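Local coordinates for protein trichothecene 3-O-acetyltransferase (Gibberella zeae, PDB 2RKV) that transfers an acetyl group from acetyl coenzyme A to the C3 hydroxyl of trichothecene mycotoxins, as a member of the BAHD acyltransferase superfamily, at residues S260-L265 against M412-K417; S242-A247 against T444-Y449; T256-T261 against R333-L338. All coordinates share one frame; numbering follows the deposited sequence.

Interaction 1. Residues S260-L265 against M412-K417; sequences STDDAL and MYFMPK. With COA (coenzyme A), chain B.
The phenyl ring of F414 takes L265 on one face and D262 at its rim. L265 CD2 lies 3.9 Å from the centroid of the F414 ring, 22° off the ring normal, a CH-pi contact displaced toward the CZ side, where L265 CG also comes within 3.6 Å of F414 CZ. The leucine and the phenylalanine run past one another in opposite directions. D262 arrives at the ring edge, its carboxylate plane turned 51° from the ring plane, and D262 OD1 stands 3.7 Å from F414 CE2. The carboxylate of D262 reaches the ring because its CG is trans to the backbone N (chi1 -163°). R291 forms a salt bridge with OD1 and S379 hydrogen-bonds OD2, so both oxygens of this buried acid have polar partners, while the ring edge merely packs against them.

At the helix start, N-cap S260 and D263 close a capping box: D263 N donates to S260 OG and S260 N to D263 OD2, both at 2.9 Å. The cap doubles as a phosphate site, since S260 OG also donates to O5A of coenzyme A, while T261 N and T261 OG1 both reach O9A of its 3'-phosphate. Helix 261-277 is laid by this contact against strand 411-414, whose F414 also packs on L377 and S379 of the adjoining strand 375-379, while L265 touches M241 and L244 of helix 238-249.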
loop_
_atom_site.group_PDB
_atom_site.type_symbol
_atom_site.label_atom_id
_atom_site.label_comp_id
_atom_site.label_asym_id
_atom_site.label_seq_id
_atom_site.Cartn_x
_atom_site.Cartn_y
_atom_site.Cartn_z
ATOM N N SER A 260 5.986 13.940 -12.814
ATOM C CA SER A 260 6.608 13.902 -11.496
ATOM C C SER A 260 7.726 12.865 -11.416
ATOM O O SER A 260 7.865 11.983 -12.286
ATOM C CB SER A 260 5.556 13.547 -10.443
ATOM O OG SER A 260 5.088 12.222 -10.619
ATOM N N THR A 261 8.501 12.962 -10.337
ATOM C CA THR A 261 9.490 11.952 -9.990
ATOM C C THR A 261 8.826 10.569 -9.946
ATOM O O THR A 261 9.328 9.608 -10.537
ATOM C CB THR A 261 10.147 12.293 -8.621
ATOM O OG1 THR A 261 10.814 13.561 -8.716
ATOM C CG2 THR A 261 11.166 11.243 -8.228
ATOM N N ASP A 262 7.688 10.491 -9.254
ATOM C CA ASP A 262 6.922 9.254 -9.130
ATOM C C ASP A 262 6.478 8.722 -10.505
ATOM O O ASP A 262 6.606 7.529 -10.786
ATOM C CB ASP A 262 5.723 9.487 -8.209
ATOM C CG ASP A 262 5.118 8.203 -7.691
ATOM O OD1 ASP A 262 4.575 7.423 -8.512
ATOM O OD2 ASP A 262 5.188 7.997 -6.449
ATOM N N ASP A 263 5.981 9.613 -11.365
ATOM C CA ASP A 263 5.642 9.254 -12.753
ATOM C C ASP A 263 6.827 8.610 -13.480
ATOM O O ASP A 263 6.688 7.584 -14.160
ATOM C CB ASP A 263 5.286 10.498 -13.567
ATOM C CG ASP A 263 3.949 11.120 -13.191
ATOM O OD1 ASP A 263 3.120 10.488 -12.495
ATOM O OD2 ASP A 263 3.746 12.281 -13.601
ATOM N N ALA A 264 7.991 9.239 -13.349
ATOM C CA ALA A 264 9.194 8.820 -14.074
ATOM C C ALA A 264 9.645 7.421 -13.644
ATOM O O ALA A 264 9.936 6.566 -14.483
ATOM C CB ALA A 264 10.308 9.853 -13.893
ATOM N N LEU A 265 9.680 7.177 -12.334
ATOM C CA LEU A 265 10.055 5.850 -11.845
ATOM C C LEU A 265 9.021 4.802 -12.242
ATOM O O LEU A 265 9.368 3.695 -12.654
ATOM C CB LEU A 265 10.261 5.844 -10.324
ATOM C CG LEU A 265 10.731 4.486 -9.770
ATOM C CD1 LEU A 265 11.965 3.937 -10.505
ATOM C CD2 LEU A 265 10.966 4.522 -8.255
ATOM N N MET A 412 3.541 -4.445 -7.213
ATOM C CA MET A 412 4.696 -3.624 -6.871
ATOM C C MET A 412 4.321 -2.500 -5.918
ATOM O O MET A 412 3.187 -2.025 -5.939
ATOM C CB MET A 412 5.326 -3.020 -8.127
ATOM C CG MET A 412 5.643 -4.023 -9.203
ATOM S SD MET A 412 6.377 -3.217 -10.635
ATOM C CE MET A 412 6.533 -4.654 -11.698
ATOM N N TYR A 413 5.282 -2.100 -5.085
ATOM C CA TYR A 413 5.128 -0.950 -4.183
ATOM C C TYR A 413 6.323 -0.010 -4.248
ATOM O O TYR A 413 7.455 -0.443 -4.508
ATOM C CB TYR A 413 4.976 -1.413 -2.726
ATOM C CG TYR A 413 3.778 -2.298 -2.504
ATOM C CD1 TYR A 413 3.896 -3.689 -2.537
ATOM C CD2 TYR A 413 2.518 -1.745 -2.276
ATOM C CE1 TYR A 413 2.778 -4.512 -2.353
ATOM C CE2 TYR A 413 1.400 -2.556 -2.091
ATOM C CZ TYR A 413 1.538 -3.940 -2.126
ATOM O OH TYR A 413 0.421 -4.735 -1.947
ATOM N N PHE A 414 6.075 1.279 -4.008
ATOM C CA PHE A 414 7.155 2.189 -3.615
ATOM C C PHE A 414 7.032 2.411 -2.113
ATOM O O PHE A 414 5.940 2.700 -1.609
ATOM C CB PHE A 414 7.073 3.560 -4.298
ATOM C CG PHE A 414 7.216 3.530 -5.806
ATOM C CD1 PHE A 414 7.723 2.417 -6.466
ATOM C CD2 PHE A 414 6.852 4.648 -6.555
ATOM C CE1 PHE A 414 7.861 2.418 -7.859
ATOM C CE2 PHE A 414 6.974 4.647 -7.951
ATOM C CZ PHE A 414 7.475 3.525 -8.596
ATOM N N MET A 415 8.150 2.287 -1.406
ATOM C CA MET A 415 8.179 2.594 0.024
ATOM C C MET A 415 8.049 4.096 0.259
ATOM O O MET A 415 8.240 4.890 -0.668
ATOM C CB MET A 415 9.488 2.087 0.636
ATOM C CG MET A 415 9.693 0.564 0.531
ATOM S SD MET A 415 8.332 -0.390 1.262
ATOM C CE MET A 415 7.345 -0.781 -0.182
ATOM N N PRO A 416 7.701 4.501 1.496
ATOM C CA PRO A 416 7.813 5.925 1.802
ATOM C C PRO A 416 9.234 6.410 1.482
ATOM O O PRO A 416 10.212 5.746 1.822
ATOM C CB PRO A 416 7.494 5.994 3.306
ATOM C CG PRO A 416 6.644 4.776 3.557
ATOM C CD PRO A 416 7.183 3.715 2.635
ATOM N N LYS A 417 9.326 7.531 0.773
ATOM C CA LYS A 417 10.596 8.088 0.329
ATOM C C LYS A 417 11.499 8.382 1.535
ATOM O O LYS A 417 11.049 8.987 2.510
ATOM C CB LYS A 417 10.322 9.376 -0.463
ATOM C CG LYS A 417 11.521 9.971 -1.160
ATOM C CD LYS A 417 11.216 11.398 -1.651
ATOM C CE LYS A 417 11.521 12.443 -0.570
ATOM N NZ LYS A 417 10.354 12.683 0.325
HETATM N N1A COA B . 5.382 22.466 -12.971
HETATM C C2A COA B . 6.237 21.391 -12.838
HETATM N N3A COA B . 5.935 20.364 -11.966
HETATM C C4A COA B . 4.786 20.424 -11.243
HETATM C C5A COA B . 3.906 21.502 -11.368
HETATM C C6A COA B . 4.209 22.541 -12.244
HETATM N N6A COA B . 3.526 23.688 -12.178
HETATM N N7A COA B . 2.855 21.289 -10.537
HETATM C C8A COA B . 3.048 20.112 -9.894
HETATM N N9A COA B . 4.237 19.570 -10.323
HETATM C C1B COA B . 4.864 18.325 -9.855
HETATM C C2B COA B . 5.407 18.529 -8.456
HETATM O O2B COA B . 6.637 19.194 -8.479
HETATM C C3B COA B . 5.515 17.099 -7.986
HETATM O O3B COA B . 6.595 16.489 -8.625
HETATM P P3B COA B . 7.893 16.056 -7.814
HETATM O O7A COA B . 7.459 15.122 -6.704
HETATM O O8A COA B . 8.495 17.329 -7.275
HETATM O O9A COA B . 8.835 15.389 -8.777
HETATM C C4B COA B . 4.329 16.442 -8.637
HETATM O O4B COA B . 3.936 17.262 -9.730
HETATM C C5B COA B . 3.205 16.262 -7.647
HETATM O O5B COA B . 2.346 15.441 -8.371
HETATM P P1A COA B . 1.225 14.583 -7.640
HETATM O O1A COA B . 0.545 15.409 -6.550
HETATM O O2A COA B . 0.273 14.043 -8.682
HETATM O O3A COA B . 2.001 13.460 -6.807
HETATM P P2A COA B . 3.044 12.387 -7.354
HETATM O O4A COA B . 4.256 12.426 -6.453
HETATM O O5A COA B . 3.323 12.515 -8.825
HETATM O O6A COA B . 2.266 11.017 -7.120
HETATM C CBP COA B . 0.385 9.567 -7.164
HETATM C CCP COA B . 1.164 10.638 -7.924
HETATM C CDP COA B . 1.298 8.366 -6.904
HETATM C CEP COA B . -0.778 9.085 -8.027
HETATM C CAP COA B . -0.097 10.202 -5.851
HETATM O OAP COA B . -0.945 11.306 -6.101
HETATM C C9P COA B . -0.855 9.234 -5.004
HETATM O O9P COA B . -2.237 9.119 -5.181
HETATM N N8P COA B . -0.133 8.548 -4.129
HETATM C C7P COA B . -0.700 7.541 -3.267
HETATM C C6P COA B . -0.939 6.252 -4.039
HETATM C C5P COA B . -1.489 5.268 -3.051
HETATM O O5P COA B . -2.432 5.602 -2.303
HETATM N N4P COA B . -0.912 4.073 -3.032
#

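Interaction 2. Residues S242-A247 against T444-Y449; sequences SELKDA and TKYAQY. Residues 445, 446, 447, 448, 449 of segment 444-449 come from a tag, linker or insertion. With COA (coenzyme A), chain B.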
loop_
_atom_site.group_PDB
_atom_site.type_symbol
_atom_site.label_atom_id
_atom_site.label_comp_id
_atom_site.label_asym_id
_atom_site.label_seq_id
_atom_site.Cartn_x
_atom_site.Cartn_y
_atom_site.Cartn_z
ATOM N N SER A 242 16.504 11.760 -9.832
ATOM C CA SER A 242 16.506 13.039 -10.553
ATOM C C SER A 242 16.887 12.858 -12.028
ATOM O O SER A 242 16.364 13.559 -12.890
ATOM C CB SER A 242 17.419 14.057 -9.872
ATOM O OG SER A 242 18.764 13.633 -9.895
ATOM N N GLU A 243 17.787 11.912 -12.303
ATOM C CA GLU A 243 18.188 11.603 -13.686
ATOM C C GLU A 243 17.071 10.936 -14.495
ATOM O O GLU A 243 16.916 11.202 -15.690
ATOM C CB GLU A 243 19.485 10.789 -13.715
ATOM C CG GLU A 243 20.689 11.635 -13.298
ATOM C CD GLU A 243 21.985 10.867 -13.247
ATOM O OE1 GLU A 243 22.043 9.756 -13.807
ATOM O OE2 GLU A 243 22.958 11.388 -12.655
ATOM N N LEU A 244 16.283 10.079 -13.840
ATOM C CA LEU A 244 15.074 9.521 -14.458
ATOM C C LEU A 244 14.051 10.616 -14.770
ATOM O O LEU A 244 13.482 10.653 -15.868
ATOM C CB LEU A 244 14.431 8.462 -13.549
ATOM C CG LEU A 244 15.158 7.115 -13.480
ATOM C CD1 LEU A 244 14.493 6.201 -12.445
ATOM C CD2 LEU A 244 15.203 6.441 -14.861
ATOM N N LYS A 245 13.825 11.519 -13.818
ATOM C CA LYS A 245 12.869 12.600 -14.068
ATOM C C LYS A 245 13.355 13.515 -15.198
ATOM O O LYS A 245 12.558 13.915 -16.045
ATOM C CB LYS A 245 12.588 13.417 -12.811
ATOM C CG LYS A 245 11.445 14.403 -12.999
ATOM C CD LYS A 245 11.248 15.260 -11.772
ATOM C CE LYS A 245 10.089 16.231 -11.957
ATOM N NZ LYS A 245 9.888 17.050 -10.738
ATOM N N ASP A 246 14.654 13.821 -15.204
ATOM C CA ASP A 246 15.272 14.607 -16.287
ATOM C C ASP A 246 15.023 13.946 -17.655
ATOM O O ASP A 246 14.563 14.601 -18.613
ATOM C CB ASP A 246 16.776 14.787 -16.005
ATOM C CG ASP A 246 17.517 15.525 -17.126
ATOM O OD1 ASP A 246 17.119 16.647 -17.507
ATOM O OD2 ASP A 246 18.531 14.978 -17.612
ATOM N N ALA A 247 15.289 12.640 -17.730
ATOM C CA ALA A 247 15.125 11.854 -18.966
ATOM C C ALA A 247 13.685 11.871 -19.494
ATOM O O ALA A 247 13.454 12.019 -20.693
ATOM C CB ALA A 247 15.599 10.429 -18.745
ATOM N N THR A 444 19.928 -1.781 -14.344
ATOM C CA THR A 444 20.944 -1.655 -13.290
ATOM C C THR A 444 21.703 -0.326 -13.313
ATOM O O THR A 444 22.351 0.037 -12.330
ATOM C CB THR A 444 21.938 -2.840 -13.281
ATOM O OG1 THR A 444 22.667 -2.869 -14.517
ATOM C CG2 THR A 444 21.198 -4.160 -13.090
ATOM N N LYS A 445 21.621 0.398 -14.431
ATOM C CA LYS A 445 22.158 1.753 -14.503
ATOM C C LYS A 445 21.549 2.625 -13.390
ATOM O O LYS A 445 22.219 3.499 -12.845
ATOM C CB LYS A 445 21.872 2.357 -15.884
ATOM C CG LYS A 445 22.332 3.797 -16.082
ATOM C CD LYS A 445 21.982 4.257 -17.495
ATOM C CE LYS A 445 22.336 5.711 -17.736
ATOM N NZ LYS A 445 21.803 6.150 -19.067
ATOM N N TYR A 446 20.291 2.347 -13.047
ATOM C CA TYR A 446 19.552 3.138 -12.055
ATOM C C TYR A 446 19.197 2.344 -10.798
ATOM O O TYR A 446 19.171 2.899 -9.701
ATOM C CB TYR A 446 18.258 3.679 -12.671
ATOM C CG TYR A 446 18.468 4.690 -13.779
ATOM C CD1 TYR A 446 18.531 4.285 -15.114
ATOM C CD2 TYR A 446 18.590 6.049 -13.492
ATOM C CE1 TYR A 446 18.714 5.208 -16.134
ATOM C CE2 TYR A 446 18.775 6.987 -14.507
ATOM C CZ TYR A 446 18.833 6.557 -15.823
ATOM O OH TYR A 446 19.020 7.475 -16.837
ATOM N N ALA A 447 18.904 1.059 -10.976
ATOM C CA ALA A 447 18.340 0.234 -9.906
ATOM C C ALA A 447 19.393 -0.632 -9.228
ATOM O O ALA A 447 20.121 -1.380 -9.888
ATOM C CB ALA A 447 17.224 -0.624 -10.451
ATOM N N GLN A 448 19.474 -0.509 -7.908
ATOM C CA GLN A 448 20.397 -1.359 -7.097
ATOM C C GLN A 448 19.599 -2.451 -6.456
ATOM O O GLN A 448 18.713 -2.205 -5.641
ATOM C CB GLN A 448 21.179 -0.623 -5.976
ATOM C CG GLN A 448 21.921 -1.592 -4.911
ATOM C CD GLN A 448 23.173 -2.244 -5.480
ATOM O OE1 GLN A 448 24.028 -1.570 -6.062
ATOM N NE2 GLN A 448 23.281 -3.556 -5.321
ATOM N N TYR A 449 19.920 -3.691 -6.818
ATOM C CA TYR A 449 19.260 -4.847 -6.220
ATOM C C TYR A 449 19.586 -4.953 -4.736
ATOM O O TYR A 449 20.753 -4.895 -4.340
ATOM C CB TYR A 449 19.677 -6.134 -6.930
ATOM C CG TYR A 449 19.152 -7.388 -6.270
ATOM C CD1 TYR A 449 17.836 -7.814 -6.473
ATOM C CD2 TYR A 449 19.977 -8.153 -5.441
ATOM C CE1 TYR A 449 17.352 -8.972 -5.856
ATOM C CE2 TYR A 449 19.510 -9.303 -4.826
ATOM C CZ TYR A 449 18.204 -9.709 -5.037
ATOM O OH TYR A 449 17.759 -10.856 -4.418
HETATM N N1A COA B . 5.382 22.466 -12.971
HETATM C C2A COA B . 6.237 21.391 -12.838
HETATM N N3A COA B . 5.935 20.364 -11.966
HETATM C C4A COA B . 4.786 20.424 -11.243
HETATM C C5A COA B . 3.906 21.502 -11.368
HETATM C C6A COA B . 4.209 22.541 -12.244
HETATM N N6A COA B . 3.526 23.688 -12.178
HETATM N N7A COA B . 2.855 21.289 -10.537
HETATM C C8A COA B . 3.048 20.112 -9.894
HETATM N N9A COA B . 4.237 19.570 -10.323
HETATM C C1B COA B . 4.864 18.325 -9.855
HETATM C C2B COA B . 5.407 18.529 -8.456
HETATM O O2B COA B . 6.637 19.194 -8.479
HETATM C C3B COA B . 5.515 17.099 -7.986
HETATM O O3B COA B . 6.595 16.489 -8.625
HETATM P P3B COA B . 7.893 16.056 -7.814
HETATM O O7A COA B . 7.459 15.122 -6.704
HETATM O O8A COA B . 8.495 17.329 -7.275
HETATM O O9A COA B . 8.835 15.389 -8.777
HETATM C C4B COA B . 4.329 16.442 -8.637
HETATM O O4B COA B . 3.936 17.262 -9.730
HETATM C C5B COA B . 3.205 16.262 -7.647
HETATM O O5B COA B . 2.346 15.441 -8.371
HETATM P P1A COA B . 1.225 14.583 -7.640
HETATM O O1A COA B . 0.545 15.409 -6.550
HETATM O O2A COA B . 0.273 14.043 -8.682
HETATM O O3A COA B . 2.001 13.460 -6.807
HETATM P P2A COA B . 3.044 12.387 -7.354
HETATM O O4A COA B . 4.256 12.426 -6.453
HETATM O O5A COA B . 3.323 12.515 -8.825
HETATM O O6A COA B . 2.266 11.017 -7.120
HETATM C CBP COA B . 0.385 9.567 -7.164
HETATM C CCP COA B . 1.164 10.638 -7.924
HETATM C CDP COA B . 1.298 8.366 -6.904
HETATM C CEP COA B . -0.778 9.085 -8.027
HETATM C CAP COA B . -0.097 10.202 -5.851
HETATM O OAP COA B . -0.945 11.306 -6.101
HETATM C C9P COA B . -0.855 9.234 -5.004
HETATM O O9P COA B . -2.237 9.119 -5.181
HETATM N N8P COA B . -0.133 8.548 -4.129
HETATM C C7P COA B . -0.700 7.541 -3.267
HETATM C C6P COA B . -0.939 6.252 -4.039
HETATM C C5P COA B . -1.489 5.268 -3.051
HETATM O O5P COA B . -2.432 5.602 -2.303
HETATM N N4P COA B . -0.912 4.073 -3.032
HETATM O O HOH W 1 21.447 8.969 -16.326
#
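L244 and Y446 both carry CG anti to their own carbonyl carbon, with chi1 of -74° and -66°, and these torsions bring the leucine tip over the flat of the tyrosine. L244 CD2 sits 3.5 Å from the centroid of the Y446 ring and only 8° off its normal, a CH-pi contact directly over the middle of the face. Beside it, L244 CG touches Y446 CD2 at 3.6 Å, so two carbons of one leucine cover the ring.

E243 meets the same ring from another quarter. Its CB lies in the ring plane at the edge, 3.9 Å from Y446 CE2, and the chain then extends outward to the carboxylate. There a water joins the two polar ends: it donates to E243 OE1 at 2.7 Å and is 2.9 Å from Y446 OH. E243 OE1 also hydrogen-bonds a bound MOPS molecule, probably from the crystallisation liquor. Y446 belongs to an inserted segment, residues 445-449, foreign to the natural sequence, so this pairing belongs to the crystallised construct.

Following L244 in the helix, K245 stretches fully extended to coenzyme A, its NZ donating to O9A of the 3'-phosphate at 2.8 Å. Helix 238-249 is thereby bordered by the C-terminal segment and by the cofactor. Y446 further packs edge-to-face with F268 of helix 261-277 and against F236 of strand 229-236, next to which strand 448-449 forms an outermost strand of the seven-stranded sheet.

Interaction 3. Residues T256-T261 against R333-L338; sequences TKFVST and RLRSEL. With COA (coenzyme A), chain B.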
loop_
_atom_site.group_PDB
_atom_site.type_symbol
_atom_site.label_atom_id
_atom_site.label_comp_id
_atom_site.label_asym_id
_atom_site.label_seq_id
_atom_site.Cartn_x
_atom_site.Cartn_y
_atom_site.Cartn_z
ATOM N N THR A 256 1.404 17.079 -22.572
ATOM C CA THR A 256 1.825 16.947 -21.180
ATOM C C THR A 256 2.842 18.019 -20.765
ATOM O O THR A 256 3.980 17.996 -21.222
ATOM C CB THR A 256 2.412 15.534 -20.939
ATOM O OG1 THR A 256 1.417 14.548 -21.250
ATOM C CG2 THR A 256 2.867 15.364 -19.492
ATOM N N LYS A 257 2.416 18.929 -19.887
ATOM C CA LYS A 257 3.243 20.055 -19.428
ATOM C C LYS A 257 4.417 19.619 -18.552
ATOM O O LYS A 257 5.514 20.174 -18.651
ATOM C CB LYS A 257 2.389 21.061 -18.642
ATOM C CG LYS A 257 1.314 21.783 -19.448
ATOM C CD LYS A 257 1.894 22.948 -20.223
ATOM C CE LYS A 257 0.800 23.774 -20.865
ATOM N NZ LYS A 257 1.392 24.853 -21.673
ATOM N N PHE A 258 4.170 18.647 -17.676
ATOM C CA PHE A 258 5.184 18.171 -16.740
ATOM C C PHE A 258 4.819 16.773 -16.269
ATOM O O PHE A 258 3.658 16.362 -16.366
ATOM C CB PHE A 258 5.299 19.114 -15.528
ATOM C CG PHE A 258 4.069 19.138 -14.657
ATOM C CD1 PHE A 258 3.892 18.187 -13.655
ATOM C CD2 PHE A 258 3.078 20.102 -14.859
ATOM C CE1 PHE A 258 2.740 18.194 -12.853
ATOM C CE2 PHE A 258 1.934 20.124 -14.069
ATOM C CZ PHE A 258 1.765 19.167 -13.059
ATOM N N VAL A 259 5.820 16.046 -15.786
ATOM C CA VAL A 259 5.565 14.808 -15.048
ATOM C C VAL A 259 6.288 14.881 -13.706
ATOM O O VAL A 259 7.093 15.779 -13.487
ATOM C CB VAL A 259 5.991 13.542 -15.835
ATOM C CG1 VAL A 259 5.122 13.371 -17.081
ATOM C CG2 VAL A 259 7.502 13.556 -16.163
ATOM N N SER A 260 5.986 13.940 -12.814
ATOM C CA SER A 260 6.608 13.902 -11.496
ATOM C C SER A 260 7.726 12.865 -11.416
ATOM O O SER A 260 7.865 11.983 -12.286
ATOM C CB SER A 260 5.556 13.547 -10.443
ATOM O OG SER A 260 5.088 12.222 -10.619
ATOM N N THR A 261 8.501 12.962 -10.337
ATOM C CA THR A 261 9.490 11.952 -9.990
ATOM C C THR A 261 8.826 10.569 -9.946
ATOM O O THR A 261 9.328 9.608 -10.537
ATOM C CB THR A 261 10.147 12.293 -8.621
ATOM O OG1 THR A 261 10.814 13.561 -8.716
ATOM C CG2 THR A 261 11.166 11.243 -8.228
ATOM N N ARG A 333 1.780 8.944 -20.431
ATOM C CA ARG A 333 0.606 8.065 -20.296
ATOM C C ARG A 333 0.075 8.115 -18.871
ATOM O O ARG A 333 -1.127 8.215 -18.651
ATOM C CB ARG A 333 0.941 6.612 -20.623
ATOM C CG ARG A 333 1.361 6.361 -22.061
ATOM C CD ARG A 333 1.860 4.940 -22.235
ATOM N NE ARG A 333 2.373 4.716 -23.592
ATOM C CZ ARG A 333 1.624 4.337 -24.631
ATOM N NH1 ARG A 333 0.319 4.136 -24.499
ATOM N NH2 ARG A 333 2.191 4.163 -25.816
ATOM N N LEU A 334 0.986 8.013 -17.907
ATOM C CA LEU A 334 0.585 7.967 -16.503
ATOM C C LEU A 334 -0.016 9.294 -16.048
ATOM O O LEU A 334 -1.114 9.328 -15.497
ATOM C CB LEU A 334 1.755 7.543 -15.613
ATOM C CG LEU A 334 2.393 6.195 -15.983
ATOM C CD1 LEU A 334 3.527 5.850 -15.027
ATOM C CD2 LEU A 334 1.369 5.059 -16.044
ATOM N N ARG A 335 0.702 10.382 -16.300
ATOM C CA ARG A 335 0.261 11.714 -15.874
ATOM C C ARG A 335 -1.081 12.124 -16.504
ATOM O O ARG A 335 -1.872 12.819 -15.870
ATOM C CB ARG A 335 1.378 12.743 -16.143
ATOM C CG ARG A 335 1.074 14.205 -15.826
ATOM C CD ARG A 335 0.656 14.464 -14.385
ATOM N NE ARG A 335 1.489 13.784 -13.394
ATOM C CZ ARG A 335 1.407 14.009 -12.082
ATOM N NH1 ARG A 335 2.175 13.334 -11.235
ATOM N NH2 ARG A 335 0.546 14.909 -11.622
ATOM N N SER A 336 -1.353 11.642 -17.721
ATOM C CA SER A 336 -2.573 12.020 -18.462
ATOM C C SER A 336 -3.885 11.608 -17.771
ATOM O O SER A 336 -4.949 12.133 -18.098
ATOM C CB SER A 336 -2.535 11.466 -19.890
ATOM O OG SER A 336 -2.790 10.072 -19.912
ATOM N N GLU A 337 -3.794 10.669 -16.829
ATOM C CA GLU A 337 -4.968 10.134 -16.128
ATOM C C GLU A 337 -5.210 10.767 -14.754
ATOM O O GLU A 337 -6.125 10.366 -14.042
ATOM C CB GLU A 337 -4.856 8.609 -15.981
ATOM C CG GLU A 337 -5.261 7.838 -17.224
ATOM C CD GLU A 337 -6.712 8.115 -17.593
ATOM O OE1 GLU A 337 -7.638 7.713 -16.837
ATOM O OE2 GLU A 337 -6.917 8.772 -18.622
ATOM N N LEU A 338 -4.382 11.742 -14.378
ATOM C CA LEU A 338 -4.435 12.292 -13.021
ATOM C C LEU A 338 -5.201 13.605 -12.887
ATOM O O LEU A 338 -5.116 14.273 -11.851
ATOM C CB LEU A 338 -3.022 12.448 -12.451
ATOM C CG LEU A 338 -2.267 11.143 -12.218
ATOM C CD1 LEU A 338 -0.849 11.442 -11.757
ATOM C CD2 LEU A 338 -3.011 10.228 -11.215
HETATM N N1A COA B . 5.382 22.466 -12.971
HETATM C C2A COA B . 6.237 21.391 -12.838
HETATM N N3A COA B . 5.935 20.364 -11.966
HETATM C C4A COA B . 4.786 20.424 -11.243
HETATM C C5A COA B . 3.906 21.502 -11.368
HETATM C C6A COA B . 4.209 22.541 -12.244
HETATM N N6A COA B . 3.526 23.688 -12.178
HETATM N N7A COA B . 2.855 21.289 -10.537
HETATM C C8A COA B . 3.048 20.112 -9.894
HETATM N N9A COA B . 4.237 19.570 -10.323
HETATM C C1B COA B . 4.864 18.325 -9.855
HETATM C C2B COA B . 5.407 18.529 -8.456
HETATM O O2B COA B . 6.637 19.194 -8.479
HETATM C C3B COA B . 5.515 17.099 -7.986
HETATM O O3B COA B . 6.595 16.489 -8.625
HETATM P P3B COA B . 7.893 16.056 -7.814
HETATM O O7A COA B . 7.459 15.122 -6.704
HETATM O O8A COA B . 8.495 17.329 -7.275
HETATM O O9A COA B . 8.835 15.389 -8.777
HETATM C C4B COA B . 4.329 16.442 -8.637
HETATM O O4B COA B . 3.936 17.262 -9.730
HETATM C C5B COA B . 3.205 16.262 -7.647
HETATM O O5B COA B . 2.346 15.441 -8.371
HETATM P P1A COA B . 1.225 14.583 -7.640
HETATM O O1A COA B . 0.545 15.409 -6.550
HETATM O O2A COA B . 0.273 14.043 -8.682
HETATM O O3A COA B . 2.001 13.460 -6.807
HETATM P P2A COA B . 3.044 12.387 -7.354
HETATM O O4A COA B . 4.256 12.426 -6.453
HETATM O O5A COA B . 3.323 12.515 -8.825
HETATM O O6A COA B . 2.266 11.017 -7.120
HETATM C CBP COA B . 0.385 9.567 -7.164
HETATM C CCP COA B . 1.164 10.638 -7.924
HETATM C CDP COA B . 1.298 8.366 -6.904
HETATM C CEP COA B . -0.778 9.085 -8.027
HETATM C CAP COA B . -0.097 10.202 -5.851
HETATM O OAP COA B . -0.945 11.306 -6.101
HETATM C C9P COA B . -0.855 9.234 -5.004
HETATM O O9P COA B . -2.237 9.119 -5.181
HETATM N N8P COA B . -0.133 8.548 -4.129
HETATM C C7P COA B . -0.700 7.541 -3.267
HETATM C C6P COA B . -0.939 6.252 -4.039
HETATM C C5P COA B . -1.489 5.268 -3.051
HETATM O O5P COA B . -2.432 5.602 -2.303
HETATM N N4P COA B . -0.912 4.073 -3.032
#
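V259 and T256 pack along the aliphatic part of R335, joining the loop to helix 327-335. V259 CG1 meets R335 CB at 3.9 Å, the two side chains running in opposite directions, and T256 CG2 lies 4.2 Å from R335 CG. The same R335 CG comes within 3.4 Å of the carbonyl oxygen F258 O. Bends at chi2 (57°) and chi3 (45°) turn the arginine chain so that its guanidinium ends beside the diphosphate.

F258 CE1 lies over one face of that guanidinium, 4.1 Å from R335 NH2, and L338 CD1 covers the opposite face, 3.4 Å above the plane, so the group is sandwiched between F258 and L338. The F258 ring has the adenine of coenzyme A over one face, with C4A 3.3 Å above the ring plane and offset toward its rim. Segment 256-261, which leads from helix 238-249 into helix 261-277, thus forms with R335 part of the coenzyme A pocket of this BAHD-superfamily acetyltransferase, gripping base and phosphates together.

The NH1 and NH2 bonds go to the diphosphate, which lies at the guanidinium edge. R335 NH2 donates to O2A at 3.1 Å and R335 NH1 to the same oxygen at 3.3 Å, with a weak bond from NH1 to O5A besides. R335 NE forms a salt bridge with D263, which would hold the guanidinium in its orientation toward the phosphates.

All three contacts lie on one side of the chain's centre and touch the same coenzyme A. Interactions 1 and 2 have centres about 12 Å apart, interactions 1 and 3 about 13 Å, and interactions 2 and 3 about 18 Å. Along the chain, 242-247 comes first, then 256-261 and the overlapping 260-265, followed by 333-338, 412-417 and 444-449; interactions 1 and 3 share S260 and T261. Helices 238-249 and 261-277 are consecutive and pack together, A264 and L265 meeting L244 and K245, and interactions 1 and 2 both reach the seven-stranded sheet. Segments 242-247, 256-265 and 333-338 converge on coenzyme A, while 412-417 and 444-449 meet the helices from the sheet side.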